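Local coordinates for protein putative acyl-CoA thioester hydrolase YbhC (PDB 3GRH) that is a putative acyl-CoA thioesterase of the outer membrane, a lipoprotein of the pectinesterase family that neither binds pectin nor has pectinesterase activity, at residues G277-R285 against R301-A312; V288-N299 against G320-F331. One frame throughout, in Å; residues are numbered along the deposited sequence.

Contact 1: G277-R285 against R301-A312; sequences GDVDIVSGR and RTQQEAYVFAPA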
loop_
_atom_site.group_PDB
_atom_site.type_symbol
_atom_site.label_atom_id
_atom_site.label_comp_id
_atom_site.label_asym_id
_atom_site.label_seq_id
_atom_site.Cartn_x
_atom_site.Cartn_y
_atom_site.Cartn_z
ATOM N N GLY A 277 -5.253 7.150 6.906
ATOM C CA GLY A 277 -4.989 8.323 6.114
ATOM C C GLY A 277 -6.265 9.026 5.762
ATOM O O GLY A 277 -7.296 8.814 6.385
ATOM N N ASP A 278 -6.171 9.890 4.758
ATOM C CA ASP A 278 -7.372 10.538 4.232
ATOM C C ASP A 278 -7.557 10.410 2.721
ATOM O O ASP A 278 -8.466 9.731 2.259
ATOM C CB ASP A 278 -7.515 12.004 4.732
ATOM C CG ASP A 278 -6.252 12.842 4.628
ATOM O OD1 ASP A 278 -5.483 12.772 3.635
ATOM O OD2 ASP A 278 -6.093 13.710 5.539
ATOM N N VAL A 279 -6.692 11.039 1.957
ATOM C CA VAL A 279 -6.776 11.095 0.489
ATOM C C VAL A 279 -5.788 10.112 -0.116
ATOM O O VAL A 279 -4.597 10.167 0.076
ATOM C CB VAL A 279 -6.448 12.501 0.033
ATOM C CG1 VAL A 279 -6.318 12.602 -1.502
ATOM C CG2 VAL A 279 -7.530 13.448 0.549
ATOM N N ASP A 280 -6.319 9.163 -0.865
ATOM C CA ASP A 280 -5.542 8.149 -1.568
ATOM C C ASP A 280 -4.640 7.415 -0.620
ATOM O O ASP A 280 -3.414 7.375 -0.833
ATOM C CB ASP A 280 -4.819 8.810 -2.744
ATOM C CG ASP A 280 -5.755 9.488 -3.738
ATOM O OD1 ASP A 280 -6.959 9.195 -3.821
ATOM O OD2 ASP A 280 -5.251 10.365 -4.544
ATOM N N ILE A 281 -5.243 6.761 0.366
ATOM C CA ILE A 281 -4.518 6.156 1.438
ATOM C C ILE A 281 -3.620 5.042 0.900
ATOM O O ILE A 281 -2.523 4.866 1.374
ATOM C CB ILE A 281 -5.475 5.665 2.480
ATOM C CG1 ILE A 281 -6.407 6.784 2.986
ATOM C CG2 ILE A 281 -4.727 4.997 3.630
ATOM C CD1 ILE A 281 -7.448 6.210 3.912
ATOM N N VAL A 282 -4.122 4.238 -0.016
ATOM C CA VAL A 282 -3.344 3.136 -0.651
ATOM C C VAL A 282 -3.334 3.424 -2.155
ATOM O O VAL A 282 -4.357 3.507 -2.753
ATOM C CB VAL A 282 -3.987 1.768 -0.411
ATOM C CG1 VAL A 282 -3.270 0.753 -1.268
ATOM C CG2 VAL A 282 -3.950 1.465 1.101
ATOM N N SER A 283 -2.166 3.723 -2.693
ATOM C CA SER A 283 -2.008 4.160 -4.054
ATOM C C SER A 283 -0.981 3.367 -4.796
ATOM O O SER A 283 -0.042 2.835 -4.186
ATOM C CB SER A 283 -1.461 5.618 -3.997
ATOM O OG SER A 283 -2.331 6.570 -3.389
ATOM N N GLY A 284 -1.126 3.281 -6.108
ATOM C CA GLY A 284 -0.049 2.879 -6.945
ATOM C C GLY A 284 -0.245 1.728 -7.830
ATOM O O GLY A 284 -1.386 1.273 -8.094
ATOM N N ARG A 285 0.888 1.213 -8.313
ATOM C CA ARG A 285 0.894 0.178 -9.364
ATOM C C ARG A 285 1.556 -1.068 -8.814
ATOM O O ARG A 285 2.687 -1.022 -8.424
ATOM C CB ARG A 285 1.706 0.682 -10.550
ATOM C CG ARG A 285 1.662 -0.205 -11.792
ATOM C CD ARG A 285 2.113 0.506 -13.030
ATOM N NE ARG A 285 1.190 1.502 -13.442
ATOM C CZ ARG A 285 1.483 2.424 -14.359
ATOM N NH1 ARG A 285 2.670 2.461 -14.976
ATOM N NH2 ARG A 285 0.566 3.277 -14.684
ATOM N N ARG A 301 -7.202 16.522 9.047
ATOM C CA ARG A 301 -6.505 17.415 8.129
ATOM C C ARG A 301 -7.486 17.972 7.096
ATOM O O ARG A 301 -7.450 19.158 6.745
ATOM C CB ARG A 301 -5.343 16.702 7.416
ATOM C CG ARG A 301 -4.531 17.592 6.541
ATOM C CD ARG A 301 -3.600 16.777 5.726
ATOM N NE ARG A 301 -4.273 15.921 4.734
ATOM C CZ ARG A 301 -4.378 16.205 3.443
ATOM N NH1 ARG A 301 -3.916 17.372 2.977
ATOM N NH2 ARG A 301 -4.950 15.353 2.609
ATOM N N THR A 302 -8.364 17.105 6.607
ATOM C CA THR A 302 -9.375 17.492 5.616
ATOM C C THR A 302 -10.700 16.884 5.973
ATOM O O THR A 302 -10.784 15.733 6.439
ATOM C CB THR A 302 -8.969 17.185 4.148
ATOM O OG1 THR A 302 -10.044 17.544 3.254
ATOM C CG2 THR A 302 -8.632 15.767 3.929
ATOM N N GLN A 303 -11.740 17.701 5.832
ATOM C CA GLN A 303 -13.071 17.225 6.055
ATOM C C GLN A 303 -13.859 17.133 4.756
ATOM O O GLN A 303 -15.056 16.779 4.756
ATOM C CB GLN A 303 -13.775 18.164 7.040
ATOM C CG GLN A 303 -13.214 18.059 8.410
ATOM C CD GLN A 303 -14.290 18.156 9.472
ATOM O OE1 GLN A 303 -15.238 18.932 9.349
ATOM N NE2 GLN A 303 -14.151 17.346 10.525
ATOM N N GLN A 304 -13.232 17.489 3.644
ATOM C CA GLN A 304 -13.978 17.611 2.384
ATOM C C GLN A 304 -13.954 16.370 1.493
ATOM O O GLN A 304 -14.777 16.242 0.576
ATOM C CB GLN A 304 -13.468 18.783 1.529
ATOM C CG GLN A 304 -11.956 18.987 1.431
ATOM C CD GLN A 304 -11.593 20.361 0.847
ATOM O OE1 GLN A 304 -10.682 21.051 1.345
ATOM N NE2 GLN A 304 -12.329 20.781 -0.198
ATOM N N GLU A 305 -12.983 15.506 1.706
ATOM C CA GLU A 305 -12.795 14.377 0.815
ATOM C C GLU A 305 -11.916 13.340 1.459
ATOM O O GLU A 305 -11.118 13.647 2.353
ATOM C CB GLU A 305 -12.140 14.837 -0.479
ATOM C CG GLU A 305 -10.724 15.452 -0.243
ATOM C CD GLU A 305 -10.117 16.071 -1.514
ATOM O OE1 GLU A 305 -10.522 15.695 -2.638
ATOM O OE2 GLU A 305 -9.218 16.957 -1.366
ATOM N N ALA A 306 -12.092 12.100 1.008
ATOM C CA ALA A 306 -11.276 11.007 1.467
ATOM C C ALA A 306 -11.504 9.875 0.538
ATOM O O ALA A 306 -12.592 9.685 0.092
ATOM C CB ALA A 306 -11.712 10.562 2.855
ATOM N N TYR A 307 -10.456 9.138 0.221
ATOM C CA TYR A 307 -10.491 8.040 -0.748
ATOM C C TYR A 307 -9.548 6.956 -0.295
ATOM O O TYR A 307 -8.377 7.233 -0.202
ATOM C CB TYR A 307 -10.058 8.458 -2.161
ATOM C CG TYR A 307 -10.586 9.791 -2.621
ATOM C CD1 TYR A 307 -11.857 9.933 -3.165
ATOM C CD2 TYR A 307 -9.820 10.923 -2.408
ATOM C CE1 TYR A 307 -12.309 11.209 -3.530
ATOM C CE2 TYR A 307 -10.314 12.193 -2.739
ATOM C CZ TYR A 307 -11.538 12.296 -3.303
ATOM O OH TYR A 307 -11.997 13.571 -3.699
ATOM N N VAL A 308 -10.017 5.736 -0.059
ATOM C CA VAL A 308 -9.168 4.740 0.468
ATOM C C VAL A 308 -8.173 4.234 -0.548
ATOM O O VAL A 308 -6.980 4.221 -0.332
ATOM C CB VAL A 308 -9.929 3.573 1.086
ATOM C CG1 VAL A 308 -8.958 2.527 1.671
ATOM C CG2 VAL A 308 -10.898 4.150 2.161
ATOM N N PHE A 309 -8.676 3.791 -1.712
ATOM C CA PHE A 309 -7.829 3.168 -2.719
ATOM C C PHE A 309 -7.676 4.004 -3.966
ATOM O O PHE A 309 -8.669 4.509 -4.517
ATOM C CB PHE A 309 -8.447 1.815 -3.139
ATOM C CG PHE A 309 -8.458 0.806 -2.080
ATOM C CD1 PHE A 309 -7.292 0.197 -1.640
ATOM C CD2 PHE A 309 -9.651 0.445 -1.543
ATOM C CE1 PHE A 309 -7.336 -0.684 -0.584
ATOM C CE2 PHE A 309 -9.703 -0.500 -0.553
ATOM C CZ PHE A 309 -8.544 -1.041 -0.074
ATOM N N ALA A 310 -6.428 4.161 -4.441
ATOM C CA ALA A 310 -6.132 4.877 -5.689
ATOM C C ALA A 310 -5.164 4.095 -6.536
ATOM O O ALA A 310 -3.954 4.409 -6.614
ATOM C CB ALA A 310 -5.527 6.241 -5.340
ATOM N N PRO A 311 -5.652 3.011 -7.102
ATOM C CA PRO A 311 -4.849 2.170 -7.939
ATOM C C PRO A 311 -4.504 2.864 -9.294
ATOM O O PRO A 311 -5.357 3.574 -9.912
ATOM C CB PRO A 311 -5.739 0.957 -8.144
ATOM C CG PRO A 311 -7.057 1.383 -7.906
ATOM C CD PRO A 311 -7.035 2.545 -7.004
ATOM N N ALA A 312 -3.302 2.568 -9.745
ATOM C CA ALA A 312 -2.723 3.044 -10.979
ATOM C C ALA A 312 -2.438 1.874 -11.945
ATOM O O ALA A 312 -1.497 1.898 -12.754
ATOM C CB ALA A 312 -1.433 3.844 -10.728
HETATM O O HOH W 1 -7.777 14.210 7.417
#

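Contact 2: V288-N299 against G320-F331; sequences VVFDNTEFRVVN and GFLAVNSRFNAF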
loop_
_atom_site.group_PDB
_atom_site.type_symbol
_atom_site.label_atom_id
_atom_site.label_comp_id
_atom_site.label_asym_id
_atom_site.label_seq_id
_atom_site.Cartn_x
_atom_site.Cartn_y
_atom_site.Cartn_z
ATOM N N VAL A 288 -1.537 -6.101 -5.047
ATOM C CA VAL A 288 -1.450 -6.085 -3.577
ATOM C C VAL A 288 -2.673 -6.755 -3.045
ATOM O O VAL A 288 -3.782 -6.392 -3.438
ATOM C CB VAL A 288 -1.373 -4.673 -2.980
ATOM C CG1 VAL A 288 -1.028 -4.794 -1.464
ATOM C CG2 VAL A 288 -0.323 -3.854 -3.750
ATOM N N VAL A 289 -2.521 -7.699 -2.121
ATOM C CA VAL A 289 -3.607 -8.342 -1.408
ATOM C C VAL A 289 -3.573 -7.896 0.031
ATOM O O VAL A 289 -2.517 -8.002 0.633
ATOM C CB VAL A 289 -3.531 -9.847 -1.525
ATOM C CG1 VAL A 289 -4.573 -10.496 -0.578
ATOM C CG2 VAL A 289 -3.717 -10.385 -2.966
ATOM N N PHE A 290 -4.677 -7.364 0.535
ATOM C CA PHE A 290 -4.835 -6.930 1.933
ATOM C C PHE A 290 -5.769 -7.907 2.551
ATOM O O PHE A 290 -6.905 -7.998 2.122
ATOM C CB PHE A 290 -5.491 -5.554 1.964
ATOM C CG PHE A 290 -4.677 -4.481 1.351
ATOM C CD1 PHE A 290 -3.750 -3.822 2.142
ATOM C CD2 PHE A 290 -4.848 -4.091 0.037
ATOM C CE1 PHE A 290 -2.994 -2.812 1.640
ATOM C CE2 PHE A 290 -4.051 -3.062 -0.460
ATOM C CZ PHE A 290 -3.104 -2.463 0.362
ATOM N N ASP A 291 -5.342 -8.632 3.569
ATOM C CA ASP A 291 -6.192 -9.608 4.268
ATOM C C ASP A 291 -6.261 -9.210 5.747
ATOM O O ASP A 291 -5.221 -8.928 6.376
ATOM C CB ASP A 291 -5.710 -11.003 4.060
ATOM C CG ASP A 291 -6.735 -12.080 4.477
ATOM O OD1 ASP A 291 -6.421 -13.274 4.254
ATOM O OD2 ASP A 291 -7.842 -11.789 5.004
ATOM N N ASN A 292 -7.461 -9.172 6.325
ATOM C CA ASN A 292 -7.618 -8.779 7.689
ATOM C C ASN A 292 -6.888 -7.522 8.101
ATOM O O ASN A 292 -6.236 -7.464 9.161
ATOM C CB ASN A 292 -7.238 -9.937 8.541
ATOM C CG ASN A 292 -8.212 -11.078 8.352
ATOM O OD1 ASN A 292 -9.355 -10.981 8.812
ATOM N ND2 ASN A 292 -7.798 -12.153 7.674
ATOM N N THR A 293 -7.030 -6.529 7.251
ATOM C CA THR A 293 -6.446 -5.228 7.458
ATOM C C THR A 293 -7.552 -4.265 7.784
ATOM O O THR A 293 -8.651 -4.317 7.239
ATOM C CB THR A 293 -5.577 -4.844 6.256
ATOM O OG1 THR A 293 -4.449 -5.727 6.284
ATOM C CG2 THR A 293 -5.101 -3.405 6.357
ATOM N N GLU A 294 -7.282 -3.342 8.691
ATOM C CA GLU A 294 -8.200 -2.250 8.984
ATOM C C GLU A 294 -7.741 -0.998 8.315
ATOM O O GLU A 294 -6.564 -0.603 8.371
ATOM C CB GLU A 294 -8.260 -1.995 10.489
ATOM C CG GLU A 294 -9.200 -0.855 10.849
ATOM C CD GLU A 294 -9.419 -0.601 12.340
ATOM O OE1 GLU A 294 -8.964 -1.357 13.239
ATOM O OE2 GLU A 294 -10.065 0.427 12.622
ATOM N N PHE A 295 -8.653 -0.370 7.600
ATOM C CA PHE A 295 -8.414 0.899 6.956
ATOM C C PHE A 295 -9.236 1.972 7.663
ATOM O O PHE A 295 -10.443 1.810 7.851
ATOM C CB PHE A 295 -8.825 0.818 5.502
ATOM C CG PHE A 295 -8.107 -0.211 4.708
ATOM C CD1 PHE A 295 -7.027 0.111 4.017
ATOM C CD2 PHE A 295 -8.598 -1.477 4.614
ATOM C CE1 PHE A 295 -6.402 -0.877 3.237
ATOM C CE2 PHE A 295 -7.932 -2.459 3.927
ATOM C CZ PHE A 295 -6.800 -2.114 3.233
ATOM N N ARG A 296 -8.569 3.024 8.126
ATOM C CA ARG A 296 -9.246 4.117 8.869
ATOM C C ARG A 296 -9.030 5.412 8.145
ATOM O O ARG A 296 -7.874 5.830 7.864
ATOM C CB ARG A 296 -8.716 4.240 10.289
ATOM C CG ARG A 296 -9.244 5.445 11.070
ATOM C CD ARG A 296 -10.508 5.094 11.818
ATOM N NE ARG A 296 -10.265 3.972 12.745
ATOM C CZ ARG A 296 -11.136 3.472 13.618
ATOM N NH1 ARG A 296 -12.366 3.989 13.775
ATOM N NH2 ARG A 296 -10.763 2.444 14.363
ATOM N N VAL A 297 -10.157 6.057 7.824
ATOM C CA VAL A 297 -10.131 7.413 7.300
ATOM C C VAL A 297 -10.219 8.406 8.420
ATOM O O VAL A 297 -11.169 8.304 9.225
ATOM C CB VAL A 297 -11.297 7.646 6.322
ATOM C CG1 VAL A 297 -11.359 9.172 5.946
ATOM C CG2 VAL A 297 -11.111 6.834 5.114
ATOM N N VAL A 298 -9.291 9.366 8.466
ATOM C CA VAL A 298 -9.275 10.418 9.500
ATOM C C VAL A 298 -9.713 11.716 8.872
ATOM O O VAL A 298 -9.511 11.918 7.674
ATOM C CB VAL A 298 -7.933 10.546 10.210
ATOM C CG1 VAL A 298 -7.608 9.244 10.940
ATOM C CG2 VAL A 298 -6.797 10.859 9.222
ATOM N N ASN A 299 -10.328 12.599 9.654
ATOM C CA ASN A 299 -10.767 13.874 9.095
ATOM C C ASN A 299 -10.170 15.083 9.835
ATOM O O ASN A 299 -10.720 16.187 9.769
ATOM C CB ASN A 299 -12.295 13.975 9.048
ATOM C CG ASN A 299 -12.902 14.084 10.395
ATOM O OD1 ASN A 299 -12.273 13.760 11.415
ATOM N ND2 ASN A 299 -14.177 14.481 10.433
ATOM N N GLY A 320 -4.949 -5.444 -9.746
ATOM C CA GLY A 320 -4.488 -4.376 -8.947
ATOM C C GLY A 320 -4.525 -4.672 -7.460
ATOM O O GLY A 320 -3.737 -5.460 -7.010
ATOM N N PHE A 321 -5.535 -4.152 -6.797
ATOM C CA PHE A 321 -5.691 -4.295 -5.360
ATOM C C PHE A 321 -6.771 -5.229 -4.977
ATOM O O PHE A 321 -7.850 -5.162 -5.582
ATOM C CB PHE A 321 -5.922 -2.955 -4.677
ATOM C CG PHE A 321 -4.845 -1.919 -4.864
ATOM C CD1 PHE A 321 -3.569 -2.212 -5.207
ATOM C CD2 PHE A 321 -5.133 -0.644 -4.552
ATOM C CE1 PHE A 321 -2.577 -1.189 -5.394
ATOM C CE2 PHE A 321 -4.181 0.379 -4.776
ATOM C CZ PHE A 321 -2.927 0.111 -5.153
ATOM N N LEU A 322 -6.574 -6.082 -3.952
ATOM C CA LEU A 322 -7.669 -6.914 -3.456
ATOM C C LEU A 322 -7.723 -6.693 -1.977
ATOM O O LEU A 322 -6.684 -6.821 -1.348
ATOM C CB LEU A 322 -7.382 -8.401 -3.652
ATOM C CG LEU A 322 -8.350 -9.374 -3.081
ATOM C CD1 LEU A 322 -9.712 -9.128 -3.778
ATOM C CD2 LEU A 322 -7.819 -10.817 -3.340
ATOM N N ALA A 323 -8.875 -6.293 -1.432
ATOM C CA ALA A 323 -9.055 -6.213 0.022
ATOM C C ALA A 323 -10.053 -7.297 0.354
ATOM O O ALA A 323 -11.164 -7.313 -0.194
ATOM C CB ALA A 323 -9.602 -4.853 0.360
ATOM N N VAL A 324 -9.644 -8.224 1.204
ATOM C CA VAL A 324 -10.454 -9.404 1.609
ATOM C C VAL A 324 -10.524 -9.491 3.092
ATOM O O VAL A 324 -9.541 -9.283 3.786
ATOM C CB VAL A 324 -9.913 -10.691 0.882
ATOM C CG1 VAL A 324 -8.499 -10.929 1.206
ATOM C CG2 VAL A 324 -10.755 -11.880 1.227
ATOM N N ASN A 325 -11.690 -9.694 3.656
ATOM C CA ASN A 325 -11.873 -9.965 5.047
ATOM C C ASN A 325 -11.275 -8.786 5.888
ATOM O O ASN A 325 -10.630 -8.986 6.955
ATOM C CB ASN A 325 -11.184 -11.281 5.418
ATOM C CG ASN A 325 -11.742 -12.508 4.690
ATOM O OD1 ASN A 325 -11.054 -13.500 4.505
ATOM N ND2 ASN A 325 -12.959 -12.438 4.311
ATOM N N SER A 326 -11.509 -7.583 5.391
ATOM C CA SER A 326 -10.922 -6.367 5.935
ATOM C C SER A 326 -12.083 -5.483 6.509
ATOM O O SER A 326 -13.231 -5.888 6.522
ATOM C CB SER A 326 -10.076 -5.724 4.866
ATOM O OG SER A 326 -8.851 -6.480 4.709
ATOM N N ARG A 327 -11.691 -4.400 7.180
ATOM C CA ARG A 327 -12.577 -3.523 7.955
ATOM C C ARG A 327 -12.278 -2.104 7.500
ATOM O O ARG A 327 -11.152 -1.718 7.370
ATOM C CB ARG A 327 -12.373 -3.683 9.459
ATOM C CG ARG A 327 -12.791 -4.989 9.921
ATOM C CD ARG A 327 -12.545 -5.080 11.428
ATOM N NE ARG A 327 -11.127 -5.236 11.734
ATOM C CZ ARG A 327 -10.502 -4.732 12.803
ATOM N NH1 ARG A 327 -11.147 -4.000 13.688
ATOM N NH2 ARG A 327 -9.218 -4.994 12.999
ATOM N N PHE A 328 -13.312 -1.350 7.201
ATOM C CA PHE A 328 -13.189 0.011 6.723
ATOM C C PHE A 328 -14.006 0.953 7.623
ATOM O O PHE A 328 -15.172 0.726 7.849
ATOM C CB PHE A 328 -13.749 0.130 5.296
ATOM C CG PHE A 328 -12.976 -0.651 4.278
ATOM C CD1 PHE A 328 -11.964 -0.090 3.572
ATOM C CD2 PHE A 328 -13.191 -1.980 4.106
ATOM C CE1 PHE A 328 -11.185 -0.810 2.673
ATOM C CE2 PHE A 328 -12.414 -2.674 3.193
ATOM C CZ PHE A 328 -11.450 -2.128 2.478
ATOM N N ASN A 329 -13.364 1.933 8.205
ATOM C CA ASN A 329 -13.997 2.866 9.147
ATOM C C ASN A 329 -13.703 4.297 8.775
ATOM O O ASN A 329 -12.577 4.646 8.514
ATOM C CB ASN A 329 -13.476 2.547 10.532
ATOM C CG ASN A 329 -13.947 1.190 11.056
ATOM O OD1 ASN A 329 -15.152 0.938 11.038
ATOM N ND2 ASN A 329 -13.031 0.332 11.535
ATOM N N ALA A 330 -14.714 5.145 8.775
ATOM C CA ALA A 330 -14.495 6.596 8.513
ATOM C C ALA A 330 -15.256 7.467 9.496
ATOM O O ALA A 330 -16.327 7.093 9.886
ATOM C CB ALA A 330 -14.918 6.925 7.133
ATOM N N PHE A 331 -14.661 8.593 9.878
ATOM C CA PHE A 331 -15.286 9.535 10.863
ATOM C C PHE A 331 -16.538 10.276 10.341
ATOM O O PHE A 331 -17.652 9.834 10.596
ATOM C CB PHE A 331 -14.250 10.547 11.401
ATOM C CG PHE A 331 -13.183 9.916 12.241
ATOM C CD1 PHE A 331 -12.020 9.475 11.659
ATOM C CD2 PHE A 331 -13.373 9.693 13.598
ATOM C CE1 PHE A 331 -11.030 8.860 12.411
ATOM C CE2 PHE A 331 -12.386 9.062 14.358
ATOM C CZ PHE A 331 -11.218 8.658 13.767
#

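Contact 1: G277-R285 against R301-A312
D278 and R301 meet in a buried salt bridge, the guanidinium side-on with NE and NH2 each taking one carboxylate oxygen. Followed outward, D278 first lays CB against the methyl CG2 of T302. Its CG sits between the backbone N and the carbonyl carbon (chi1 47°), which turns OD1 back to accept from V279 N as well as from R301 NH2, 2.8 Å away. V279 N uses the anti lone pair of OD1, whereas NH2 comes from above the carboxylate plane. OD2 offers its syn lone pair to R301 NE at 3.0 Å and also accepts a hydrogen bond from a water that bridges it to R301 N. An aspartate suits this spot, its carboxylate short enough to accept from the next backbone N and carrying the negative charge that pairs with the arginine. Beyond it the two segments run as parallel strands on successive coils of the right-handed parallel beta-helix of the pectinesterase family, with V282 N bonded to V308 O (2.9 Å) and A310 N to V282 O (2.8 Å). D280, the predicted nucleophile, rests its OD1 3.6 Å from Y307 CB and equally near the small A310 CB, while R340, a probable substrate-binding residue, forms a salt bridge with the same oxygen. At the far end R285 turns NE and NH2 onto one acceptor, A312 O, with NE 2.8 Å from it.

Contact 2: V288-N299 against G320-F331
Two successive coils of a parallel beta-helix stack here, strand 288-291 on 321-324 and, past a tight corner, strand 294-297 on 327-330. Each strand pair runs nearly parallel, its axes 4.7 Å apart at closest approach. Regular backbone bonds join them, such as F290 N to L322 O at 2.8 Å. At the corner S326 OG takes the acceptor's place for T293 N (3.1 Å) and itself donates to V324 O, a double role suited to a small side chain with one hydroxyl.

Inside the coil, F295 and F328 lie side by side and point the same way, their planes only 6° apart but slid so that the rings barely overlap; F295 CD2 comes over a face of the F328 ring, 3.3 Å from CE1. Because the strands lie so close, two phenylalanines in register can set their rings nearly parallel.

On strands 294-297 and 327-330 the outward face is polar. E294, with CG anti to the backbone N (chi1 180°) and an extended chain, spans three partners. OE2 is met from above the carboxylate plane by N329 ND2 at 3.2 Å and forms a salt bridge with R296 NH2 on its own strand, while OE1 faces R327 NH1 at 3.5 Å, well out of the guanidinium plane, a purely electrostatic pairing. With an alanine here, R296 and R327 would probably lose the negative charge between them and N329 ND2 its acceptor. R296 bends back so that its guanidinium lies over N329 CB, and N329 OD1 bonds N360 one coil further on. Parallel strands in register on neighbouring coils, with like residues stacked in the interior, are characteristic of the parallel beta-helix.

The centres of contacts 1 and 2 lie about 12 Å apart, and their segments alternate along the chain: 277-285, 288-299, 301-312, 320-331. Strand 283-284 leads into strand 287-291, and strand 294-297 is followed by 307-311, so the chain winds round the beta-helix while each contact joins one coil to the next on different faces. They also touch directly. G277 probably bonds through its N and O to R296 O and V298 N, and A306 CB packs on V297 CG1 within the coil. Contact 1 thus carries the predicted nucleophile on a framework shared with contact 2, whose F321 side chain lies about 9 Å from that of D280.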